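Long-range contacts in putative adhesin (PDB 4QDG), which probably serves as a cell-surface lipoprotein that anchors pili in the bacterial outer membrane, and binds magnesium ions: residues W279-F284 with T294-N299; L256-S261 with W301-N306; Q200-A205 with E213-Y218; I153-Q158 with F170-T175. All coordinates share one frame; numbering follows the deposited sequence.

Interaction 1 (W279-F284 with T294-N299); sequences WSMIFF and TYIKIN
Ile296 faces Ile282 and Phe283 across the antiparallel pair of strands 278-285 and 295-298. Its CB begins 3.3 Å from the carbonyl O of Ile282. A chi1 of 60° sets CG1 between the backbone N and the carbonyl carbon; the other branch, CG2, lies 3.7 Å from Phe283 CD2, the two side chains lying side by side. On the longer branch, CG1 carries CD1 to 4.0 Å from CE of Met281, a selenomethionine whose chain bends at chi3. Helix 252-263 covers this apolar face, with Tyr255 on Ile296 and Leu252 on Met281. On the other face Ile282 and Lys297 run alongside each other, CB to CB 3.9 Å, and two backbone hydrogen bonds join the pair. Asn299 adds a local side-chain bond: OD1 accepts the N-H of Ser280 at 2.9 Å, almost in line with its C=O (173°), while Asn299 N donates to Ser280 O. Its ND2 lies 3.6 Å from Trp279 CE3, with amide and indole planes 35° apart. Trp279 NE1 in turn hydrogen-bonds OD1 of Asn151, a residue of a magnesium site. At the far end a water bridges Phe284 N and Tyr295 O. Hydrogen-bonded Ile282-Lys297 beside non-hydrogen-bonded Met281-Ile298, on antiparallel strands joined by a short connection, forms a beta hairpin between strands 140-159 and 301-304, consistent with the beta-rich transthyretin-clan fold.

Interaction 2 (L256-S261 with W301-N306); sequences LLMLKS and WTVRIN
The Trp301 indole meets Leu259 obliquely: CD1 of Leu259 lies 3.4 Å from Trp301 CD1, on the five-membered ring, and 3.5 Å from Trp301 CB. Trp301 NE1 is held by a hydrogen bond to OD2 of Asp262, one residue beyond 256-261 on the same helix. The other flat group, the Arg304 guanidinium, has backbone C of Asn306 over one face, a doubtful contact because Asn306 is poorly ordered. This is helix-on-strand packing: helix 252-263 lies across strand 301-304 at 104°, with the short axes 8.8 Å apart and no hydrogen bond between the two segments. Val303 supplies the middle of the contact, its CG1 set 3.6 Å from Met258 CB and its CG2 turned to Leu259. In Met258, a selenomethionine, chi2 of 163° puts SE out beyond CG, and SE and CE end a loose 4.2 Å from Ile305 O. Leu259 CG stands anti to the backbone N, and chi2 of 71° places the CD1 that touches the indole. Phe272 of helix 269-275 touches Leu259 as well. Within the helix, Leu257 O accepts two bonds from Ser261, one from N at 2.9 Å and one from OG at 3.1 Å, arriving from opposite faces of its carbonyl plane.

Interaction 3 (Q200-A205 with E213-Y218); sequences QGQASA and EVVVAY
One face of the Tyr218 ring covers Gly201 N and, toward the rim, Gln200 C, a tight place in the beta hairpin of strands 199-207 and 213-223. Gly201 N stands 3.6 Å above the ring plane, over its centre, and Gly201 C approaches Tyr218 CE2 to 3.4 Å; with no side chain on Gly201, the ring rests directly on the main chain. A chi1 of 77° places Tyr218 CG between its own N and carbonyl carbon. The ring itself lies against the partner strand, where Gln202 O meets it at the edge. Arg154 of strand 140-159, in one of its two conformers, makes a cation-pi contact with the same ring. Two backbone bonds join Gly201 and Tyr218, two more join Ala203 and Val216, and Ala205 N donates to Val214 O. On the face of Ala203, Val216 and Tyr218, the alanine methyls pack against Val216: Ala205 CB sits 3.7 Å from Val216 CG1, and Ala203 CB lies 4.0 Å from Val216 CG2. Val156 and Gln158 of strand 140-159 touch Val216 here.

On the other face Ala217 is buried against Val165 and Asp167, but Gln202 and Ser204 are exposed and more loosely packed. Gln202 extends over Val215, with NE2 3.7 Å from Val215 CG1, and that amide is held by the backbone O of Val165. Towards the hairpin turn, exposed Ser204 and Glu213 pair through side chains alone. Ser204 OG donates to Glu213 OE2 at 2.9 Å, meeting the oxygen on its anti side, 30° out of the carboxylate plane.

Interaction 4 (I153-Q158 with F170-T175); sequences IRVVLQ and FEFEIT
Leu157 points one methyl straight at the Phe170 ring: CD1 lies 3.7 Å from the ring centroid and only 12° off its normal, a CH-pi contact over the face. Leu157 CG is anti to its carbonyl carbon (chi1 -50°), and the extended chi2 then sends CD1 out to the opposing strand. The same methyl also serves Phe172, but differently. Those two side chains meet tip to tip, with Leu157 CD1 3.8 Å from Phe172 CZ, so one carbon is shared by two aromatic rings. Val155 comes to Phe172 at its edge, near the ring plane, with CG1 4.0 Å from CD2; the side chains pass alongside in opposite senses. Farther along, Ile153 and Ile174 cross at a slant and touch through their CD1 methyls at 3.8 Å. Ile153 sits beside Asn151, a residue of a magnesium site.

Every touching side chain is buried and apolar, and no hydrogen bond joins the two segments. Their axes are 9.7 Å apart, too far for backbone pairing, and run at 145°. On strand 170-176, Glu171 and Glu173 form salt bridges with Arg239; Val156 packs on strands 213-223 and 278-285. Strands 140-159 and 170-176 belong to different sheets, which face each other through Ile153, Val155, Leu157, Phe170, Phe172 and Ile174. Such apolar packing is consistent with the core of a beta sandwich, as in transthyretin-clan domains.

How the interactions relate
Interactions 1 and 3 are backbone-bonded hairpins, 2 and 4 side-chain contacts without hydrogen bonds between their segments. Interaction 4 is the fully buried core; interaction 3 lies at the surface, and 1 and 2 are partly buried. Strand 140-159 stands between the hairpins: it pairs with strand 278-285 of interaction 1 through Met281, and with strand 213-223 of interaction 3 through Ala217 and Leu157. Gln200 NE2 further ties interaction 3 to Phe170 O of interaction 4. Interaction 2 continues from interaction 1, strand 301-304 pairing with 295-298 through Val303 and Ile296. A side-chain to side-chain hydrogen bond across the segments appears only in interaction 3, while interaction 4 is wholly apolar.

Interaction 1 (W279-F284 with T294-N299)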
# COMPACT_ATOMS: atom_id res chain seq x y z
N TRP A 279 9.62 1.66 -0.23
CA TRP A 279 10.46 1.85 -1.41
C TRP A 279 11.37 3.04 -1.26
O TRP A 279 10.97 4.05 -0.66
CB TRP A 279 9.57 2.08 -2.64
CG TRP A 279 8.51 1.03 -2.86
CD1 TRP A 279 7.22 1.07 -2.44
CD2 TRP A 279 8.64 -0.15 -3.66
NE1 TRP A 279 6.54 -0.04 -2.88
CE2 TRP A 279 7.38 -0.80 -3.64
CE3 TRP A 279 9.71 -0.76 -4.35
CZ2 TRP A 279 7.15 -2.01 -4.32
CZ3 TRP A 279 9.48 -1.95 -5.02
CH2 TRP A 279 8.21 -2.57 -4.99
N SER A 280 12.56 2.97 -1.85
CA SER A 280 13.49 4.10 -1.86
C SER A 280 14.18 4.14 -3.19
O SER A 280 14.49 3.10 -3.78
CB SER A 280 14.46 4.08 -0.68
OG SER A 280 15.39 3.01 -0.73
N MSE A 281 14.33 5.35 -3.74
CA MSE A 281 14.94 5.52 -5.05
C MSE A 281 15.91 6.68 -5.03
O MSE A 281 15.52 7.81 -4.74
CB MSE A 281 13.89 5.74 -6.12
CG MSE A 281 12.84 4.67 -6.20
SE MSE A 281 11.51 5.16 -7.55
CE MSE A 281 12.52 4.64 -9.16
N ILE A 282 17.17 6.41 -5.37
CA ILE A 282 18.20 7.43 -5.42
C ILE A 282 18.53 7.74 -6.87
O ILE A 282 18.92 6.85 -7.62
CB ILE A 282 19.48 7.06 -4.61
CG1 ILE A 282 19.12 6.68 -3.15
CG2 ILE A 282 20.48 8.23 -4.66
CD1 ILE A 282 20.23 6.04 -2.39
N PHE A 283 18.35 9.01 -7.25
CA PHE A 283 18.69 9.53 -8.56
C PHE A 283 19.95 10.38 -8.42
O PHE A 283 20.04 11.21 -7.51
CB PHE A 283 17.52 10.32 -9.17
CG PHE A 283 16.26 9.51 -9.43
CD1 PHE A 283 15.33 9.29 -8.42
CD2 PHE A 283 16.00 9.00 -10.69
CE1 PHE A 283 14.17 8.54 -8.66
CE2 PHE A 283 14.84 8.25 -10.93
CZ PHE A 283 13.93 8.03 -9.91
N PHE A 284 20.94 10.16 -9.29
CA PHE A 284 22.20 10.91 -9.24
C PHE A 284 22.15 12.07 -10.22
O PHE A 284 21.67 11.92 -11.34
CB PHE A 284 23.41 10.00 -9.47
CG PHE A 284 23.49 8.93 -8.40
CD1 PHE A 284 24.09 9.20 -7.17
CD2 PHE A 284 22.89 7.69 -8.60
CE1 PHE A 284 24.13 8.22 -6.18
CE2 PHE A 284 22.90 6.73 -7.59
CZ PHE A 284 23.51 7.00 -6.38
N THR A 294 21.89 6.91 -16.13
CA THR A 294 22.72 5.71 -16.29
C THR A 294 22.36 4.63 -15.25
O THR A 294 21.83 3.57 -15.60
CB THR A 294 24.19 6.07 -16.25
OG1 THR A 294 24.50 6.68 -15.01
CG2 THR A 294 24.61 6.99 -17.42
N TYR A 295 22.63 4.92 -13.96
CA TYR A 295 22.37 4.05 -12.81
C TYR A 295 21.64 4.79 -11.72
O TYR A 295 21.90 5.97 -11.48
CB TYR A 295 23.68 3.51 -12.21
CG TYR A 295 24.52 2.67 -13.16
CD1 TYR A 295 25.39 3.27 -14.06
CD2 TYR A 295 24.45 1.29 -13.13
CE1 TYR A 295 26.15 2.51 -14.95
CE2 TYR A 295 25.21 0.51 -14.01
CZ TYR A 295 26.07 1.12 -14.91
OH TYR A 295 26.82 0.35 -15.76
N ILE A 296 20.71 4.09 -11.08
CA ILE A 296 19.95 4.57 -9.92
C ILE A 296 20.04 3.50 -8.82
O ILE A 296 20.56 2.40 -9.04
CB ILE A 296 18.47 4.96 -10.25
CG1 ILE A 296 17.66 3.77 -10.80
CG2 ILE A 296 18.39 6.22 -11.16
CD1 ILE A 296 16.12 3.92 -10.68
N LYS A 297 19.57 3.83 -7.63
CA LYS A 297 19.48 2.88 -6.55
C LYS A 297 18.03 2.66 -6.24
O LYS A 297 17.29 3.62 -6.10
CB LYS A 297 20.24 3.34 -5.31
CG LYS A 297 21.62 2.73 -5.21
CD LYS A 297 22.35 3.24 -4.00
CE LYS A 297 23.20 2.16 -3.39
NZ LYS A 297 24.38 2.72 -2.70
N ILE A 298 17.61 1.38 -6.20
CA ILE A 298 16.25 1.02 -5.79
C ILE A 298 16.41 0.13 -4.58
O ILE A 298 17.11 -0.87 -4.67
CB ILE A 298 15.36 0.41 -6.88
CG1 ILE A 298 15.40 1.26 -8.16
CG2 ILE A 298 13.93 0.23 -6.35
CD1 ILE A 298 14.58 0.74 -9.30
N ASN A 299 15.80 0.50 -3.44
CA ASN A 299 15.86 -0.25 -2.18
C ASN A 299 17.29 -0.67 -1.84
O ASN A 299 17.55 -1.80 -1.46
CB ASN A 299 14.89 -1.45 -2.20
CG ASN A 299 13.44 -1.02 -2.33
OD1 ASN A 299 13.13 0.16 -2.28
ND2 ASN A 299 12.54 -1.94 -2.53
O HOH W 1 20.96 8.63 -11.63

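Interaction 2 (L256-S261 with W301-N306)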
# COMPACT_ATOMS: atom_id res chain seq x y z
N LEU A 256 10.60 0.20 -10.87
CA LEU A 256 10.65 -0.68 -9.68
C LEU A 256 10.83 -2.14 -10.07
O LEU A 256 11.48 -2.89 -9.36
CB LEU A 256 9.40 -0.55 -8.77
CG LEU A 256 9.06 0.84 -8.24
CD1 LEU A 256 7.73 0.80 -7.51
CD2 LEU A 256 10.15 1.39 -7.35
N LEU A 257 10.23 -2.53 -11.20
CA LEU A 257 10.31 -3.89 -11.71
C LEU A 257 11.74 -4.16 -12.24
O LEU A 257 12.06 -5.33 -12.39
CB LEU A 257 9.23 -4.16 -12.78
CG LEU A 257 7.75 -4.21 -12.30
CD1 LEU A 257 6.78 -4.35 -13.48
CD2 LEU A 257 7.51 -5.31 -11.26
N MSE A 258 12.60 -3.12 -12.45
CA MSE A 258 14.00 -3.37 -12.83
C MSE A 258 14.75 -3.94 -11.60
O MSE A 258 15.71 -4.68 -11.78
CB MSE A 258 14.74 -2.13 -13.37
CG MSE A 258 14.20 -1.59 -14.67
SE MSE A 258 14.86 0.27 -14.96
CE MSE A 258 13.71 0.72 -16.60
N LEU A 259 14.27 -3.64 -10.37
CA LEU A 259 14.84 -4.23 -9.17
C LEU A 259 14.40 -5.71 -9.09
O LEU A 259 15.21 -6.57 -8.77
CB LEU A 259 14.43 -3.46 -7.90
CG LEU A 259 14.90 -4.08 -6.56
CD1 LEU A 259 16.40 -3.92 -6.41
CD2 LEU A 259 14.22 -3.42 -5.38
N LYS A 260 13.12 -6.00 -9.40
CA LYS A 260 12.61 -7.36 -9.38
C LYS A 260 13.36 -8.24 -10.39
O LYS A 260 13.80 -9.32 -10.03
CB LYS A 260 11.12 -7.39 -9.67
CG LYS A 260 10.46 -8.72 -9.30
CD LYS A 260 9.36 -9.11 -10.28
CE LYS A 260 9.91 -9.77 -11.53
NZ LYS A 260 8.82 -10.13 -12.47
N SER A 261 13.57 -7.74 -11.62
CA SER A 261 14.26 -8.48 -12.68
C SER A 261 15.68 -8.86 -12.28
O SER A 261 16.16 -9.92 -12.66
CB SER A 261 14.26 -7.67 -13.96
OG SER A 261 12.91 -7.49 -14.37
N TRP A 301 19.76 -1.08 -3.81
CA TRP A 301 20.41 -1.92 -4.80
C TRP A 301 20.64 -1.10 -6.10
O TRP A 301 19.71 -0.46 -6.58
CB TRP A 301 19.58 -3.20 -5.03
CG TRP A 301 20.09 -4.07 -6.13
CD1 TRP A 301 19.67 -4.09 -7.43
CD2 TRP A 301 21.20 -4.97 -6.05
NE1 TRP A 301 20.43 -4.97 -8.16
CE2 TRP A 301 21.38 -5.53 -7.34
CE3 TRP A 301 22.02 -5.41 -5.00
CZ2 TRP A 301 22.38 -6.48 -7.61
CZ3 TRP A 301 23.02 -6.34 -5.27
CH2 TRP A 301 23.17 -6.88 -6.55
N THR A 302 21.87 -1.09 -6.62
CA THR A 302 22.22 -0.33 -7.82
C THR A 302 21.67 -1.02 -9.08
O THR A 302 21.95 -2.19 -9.34
CB THR A 302 23.73 -0.08 -7.91
OG1 THR A 302 24.13 0.62 -6.74
CG2 THR A 302 24.11 0.77 -9.12
N VAL A 303 20.86 -0.28 -9.84
CA VAL A 303 20.21 -0.76 -11.05
C VAL A 303 20.64 0.08 -12.27
O VAL A 303 20.60 1.31 -12.22
CB VAL A 303 18.66 -0.73 -10.87
CG1 VAL A 303 17.94 -0.99 -12.19
CG2 VAL A 303 18.20 -1.71 -9.81
N ARG A 304 21.04 -0.60 -13.36
CA ARG A 304 21.35 0.03 -14.64
C ARG A 304 20.04 0.29 -15.37
O ARG A 304 19.23 -0.62 -15.49
CB ARG A 304 22.28 -0.87 -15.46
CG ARG A 304 22.66 -0.25 -16.79
CD ARG A 304 23.76 -1.03 -17.44
NE ARG A 304 23.87 -0.72 -18.86
CZ ARG A 304 23.58 -1.58 -19.82
NH1 ARG A 304 23.17 -2.82 -19.52
NH2 ARG A 304 23.73 -1.24 -21.10
N ILE A 305 19.80 1.53 -15.83
CA ILE A 305 18.55 1.88 -16.52
C ILE A 305 18.46 1.22 -17.92
O ILE A 305 17.57 0.38 -18.13
CB ILE A 305 18.29 3.40 -16.59
CG1 ILE A 305 18.06 3.98 -15.18
CG2 ILE A 305 17.09 3.72 -17.50
CD1 ILE A 305 18.77 5.24 -15.00
N ASN A 306 19.37 1.60 -18.87
CA ASN A 306 19.37 1.10 -20.26
C ASN A 306 19.82 -0.36 -20.37
O ASN A 306 19.13 -1.30 -19.97
CB ASN A 306 20.27 1.97 -21.15

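Interaction 3 (Q200-A205 with E213-Y218)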
# COMPACT_ATOMS: atom_id res chain seq x y z
N GLN A 200 9.62 16.12 3.23
CA GLN A 200 10.64 16.59 2.28
C GLN A 200 11.71 17.34 3.07
O GLN A 200 11.39 18.02 4.04
CB GLN A 200 9.99 17.47 1.20
CG GLN A 200 10.93 18.00 0.11
CD GLN A 200 10.20 18.64 -1.03
OE1 GLN A 200 9.01 18.40 -1.25
NE2 GLN A 200 10.91 19.44 -1.81
N GLY A 201 12.95 17.19 2.67
CA GLY A 201 14.06 17.84 3.33
C GLY A 201 15.40 17.41 2.79
O GLY A 201 15.53 16.98 1.64
N GLN A 202 16.41 17.53 3.65
CA GLN A 202 17.77 17.14 3.35
C GLN A 202 18.21 16.05 4.32
O GLN A 202 17.72 15.99 5.45
CB GLN A 202 18.71 18.35 3.39
CG GLN A 202 18.60 19.26 2.16
CD GLN A 202 19.49 20.47 2.22
OE1 GLN A 202 19.57 21.16 3.23
NE2 GLN A 202 20.15 20.77 1.12
N ALA A 203 19.11 15.17 3.85
CA ALA A 203 19.68 14.10 4.67
C ALA A 203 21.16 13.95 4.38
O ALA A 203 21.64 14.45 3.37
CB ALA A 203 18.95 12.78 4.41
N SER A 204 21.87 13.27 5.27
CA SER A 204 23.30 12.98 5.16
C SER A 204 23.54 11.64 4.46
O SER A 204 22.86 10.66 4.75
CB SER A 204 23.93 12.96 6.55
OG SER A 204 25.34 12.95 6.44
N ALA A 205 24.47 11.61 3.51
CA ALA A 205 24.87 10.39 2.80
C ALA A 205 26.34 10.07 3.12
O ALA A 205 27.03 9.39 2.36
CB ALA A 205 24.67 10.57 1.29
N GLU A 213 30.79 16.62 3.96
CA GLU A 213 29.53 15.88 4.11
C GLU A 213 28.75 15.90 2.82
O GLU A 213 28.68 16.94 2.16
CB GLU A 213 28.70 16.47 5.25
CG GLU A 213 27.56 15.61 5.73
CD GLU A 213 26.78 16.18 6.90
OE1 GLU A 213 27.31 17.06 7.62
OE2 GLU A 213 25.65 15.70 7.13
N VAL A 214 28.18 14.74 2.43
CA VAL A 214 27.33 14.61 1.25
C VAL A 214 25.90 14.82 1.72
O VAL A 214 25.39 14.05 2.54
CB VAL A 214 27.52 13.26 0.50
CG1 VAL A 214 26.68 13.22 -0.79
CG2 VAL A 214 29.00 13.01 0.20
N VAL A 215 25.27 15.90 1.23
CA VAL A 215 23.91 16.29 1.62
C VAL A 215 23.01 16.06 0.42
O VAL A 215 23.24 16.57 -0.67
CB VAL A 215 23.84 17.74 2.17
CG1 VAL A 215 22.40 18.12 2.51
CG2 VAL A 215 24.73 17.91 3.39
N VAL A 216 22.00 15.23 0.65
CA VAL A 216 21.06 14.85 -0.38
C VAL A 216 19.70 15.48 -0.08
O VAL A 216 19.42 15.86 1.05
CB VAL A 216 20.98 13.29 -0.51
CG1 VAL A 216 22.35 12.68 -0.72
CG2 VAL A 216 20.30 12.65 0.68
N ALA A 217 18.87 15.55 -1.11
CA ALA A 217 17.48 15.99 -1.02
C ALA A 217 16.61 14.75 -0.94
O ALA A 217 16.92 13.73 -1.59
CB ALA A 217 17.12 16.83 -2.24
N TYR A 218 15.53 14.79 -0.18
CA TYR A 218 14.62 13.65 -0.13
C TYR A 218 13.19 14.13 -0.10
O TYR A 218 12.94 15.24 0.37
CB TYR A 218 14.90 12.71 1.07
CG TYR A 218 14.40 13.22 2.39
CD1 TYR A 218 13.09 12.97 2.81
CD2 TYR A 218 15.22 13.95 3.24
CE1 TYR A 218 12.60 13.48 4.02
CE2 TYR A 218 14.75 14.46 4.45
CZ TYR A 218 13.44 14.23 4.83
OH TYR A 218 12.97 14.73 6.02

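Interaction 4 (I153-Q158 with F170-T175)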
# COMPACT_ATOMS: atom_id res chain seq x y z
N ILE A 153 7.11 5.70 -0.80
CA ILE A 153 8.20 5.85 -1.76
C ILE A 153 9.05 7.06 -1.32
O ILE A 153 8.54 8.16 -1.22
CB ILE A 153 7.67 5.99 -3.23
CG1 ILE A 153 6.91 4.73 -3.64
CG2 ILE A 153 8.83 6.23 -4.22
CD1 ILE A 153 5.59 4.92 -4.26
N ARG A 154 10.32 6.79 -0.99
CA ARG A 154 11.29 7.81 -0.62
C ARG A 154 12.17 8.07 -1.84
O ARG A 154 12.88 7.19 -2.30
CB ARG A 154 12.11 7.41 0.63
CG ARG A 154 13.19 8.43 1.07
CD ARG A 154 13.91 7.90 2.31
NE ARG A 154 15.03 8.73 2.78
CZ ARG A 154 14.96 9.66 3.73
NH1 ARG A 154 13.79 9.98 4.27
NH2 ARG A 154 16.05 10.31 4.12
N VAL A 155 12.08 9.30 -2.39
CA VAL A 155 12.83 9.73 -3.55
C VAL A 155 14.00 10.55 -3.06
O VAL A 155 13.80 11.52 -2.34
CB VAL A 155 11.94 10.50 -4.56
CG1 VAL A 155 12.75 10.91 -5.79
CG2 VAL A 155 10.72 9.65 -4.98
N VAL A 156 15.23 10.18 -3.47
CA VAL A 156 16.44 10.88 -3.07
C VAL A 156 17.16 11.45 -4.31
O VAL A 156 17.27 10.78 -5.33
CB VAL A 156 17.37 9.97 -2.22
CG1 VAL A 156 18.73 10.63 -1.95
CG2 VAL A 156 16.70 9.59 -0.90
N LEU A 157 17.60 12.72 -4.20
CA LEU A 157 18.41 13.40 -5.22
C LEU A 157 19.78 13.59 -4.63
O LEU A 157 19.91 14.16 -3.55
CB LEU A 157 17.79 14.72 -5.69
CG LEU A 157 16.32 14.74 -6.12
CD1 LEU A 157 15.93 16.10 -6.59
CD2 LEU A 157 16.05 13.70 -7.22
N GLN A 158 20.80 13.00 -5.28
CA GLN A 158 22.18 13.00 -4.81
C GLN A 158 23.14 13.44 -5.89
O GLN A 158 23.10 12.92 -6.99
CB GLN A 158 22.55 11.59 -4.34
CG GLN A 158 23.98 11.47 -3.78
CD GLN A 158 24.17 10.22 -2.95
OE1 GLN A 158 23.21 9.61 -2.46
NE2 GLN A 158 25.42 9.85 -2.73
N PHE A 170 13.06 21.79 -5.69
CA PHE A 170 12.31 20.77 -6.42
C PHE A 170 10.94 20.44 -5.89
O PHE A 170 10.69 20.47 -4.69
CB PHE A 170 13.10 19.45 -6.44
CG PHE A 170 14.48 19.59 -7.04
CD1 PHE A 170 14.66 19.53 -8.42
CD2 PHE A 170 15.60 19.75 -6.23
CE1 PHE A 170 15.93 19.60 -8.97
CE2 PHE A 170 16.87 19.87 -6.79
CZ PHE A 170 17.03 19.78 -8.15
N GLU A 171 10.08 20.06 -6.82
CA GLU A 171 8.73 19.59 -6.63
C GLU A 171 8.73 18.12 -7.03
O GLU A 171 9.30 17.76 -8.08
CB GLU A 171 7.74 20.40 -7.47
CG GLU A 171 7.35 21.72 -6.84
CD GLU A 171 6.38 22.59 -7.62
OE1 GLU A 171 6.10 22.28 -8.81
OE2 GLU A 171 5.93 23.61 -7.05
N PHE A 172 8.12 17.28 -6.19
CA PHE A 172 8.04 15.84 -6.39
C PHE A 172 6.59 15.43 -6.51
O PHE A 172 5.76 15.90 -5.73
CB PHE A 172 8.69 15.08 -5.24
CG PHE A 172 10.14 15.42 -4.98
CD1 PHE A 172 10.49 16.58 -4.28
CD2 PHE A 172 11.16 14.53 -5.31
CE1 PHE A 172 11.82 16.85 -3.97
CE2 PHE A 172 12.49 14.82 -5.02
CZ PHE A 172 12.81 15.97 -4.36
N GLU A 173 6.27 14.60 -7.51
CA GLU A 173 4.89 14.14 -7.74
C GLU A 173 4.85 12.71 -8.20
O GLU A 173 5.77 12.24 -8.87
CB GLU A 173 4.21 14.98 -8.83
CG GLU A 173 3.79 16.37 -8.40
CD GLU A 173 3.63 17.37 -9.54
OE1 GLU A 173 3.89 17.02 -10.72
OE2 GLU A 173 3.24 18.51 -9.24
N ILE A 174 3.73 12.05 -7.87
CA ILE A 174 3.38 10.75 -8.38
C ILE A 174 1.98 10.90 -8.93
O ILE A 174 1.09 11.30 -8.20
CB ILE A 174 3.54 9.54 -7.42
CG1 ILE A 174 5.02 9.28 -7.14
CG2 ILE A 174 2.89 8.28 -8.03
CD1 ILE A 174 5.32 8.29 -5.97
N THR A 175 1.82 10.71 -10.25
CA THR A 175 0.50 10.70 -10.85
C THR A 175 0.12 9.23 -11.05
O THR A 175 0.94 8.40 -11.49
CB THR A 175 0.42 11.51 -12.14
OG1 THR A 175 1.48 11.12 -13.03
CG2 THR A 175 0.38 13.02 -11.89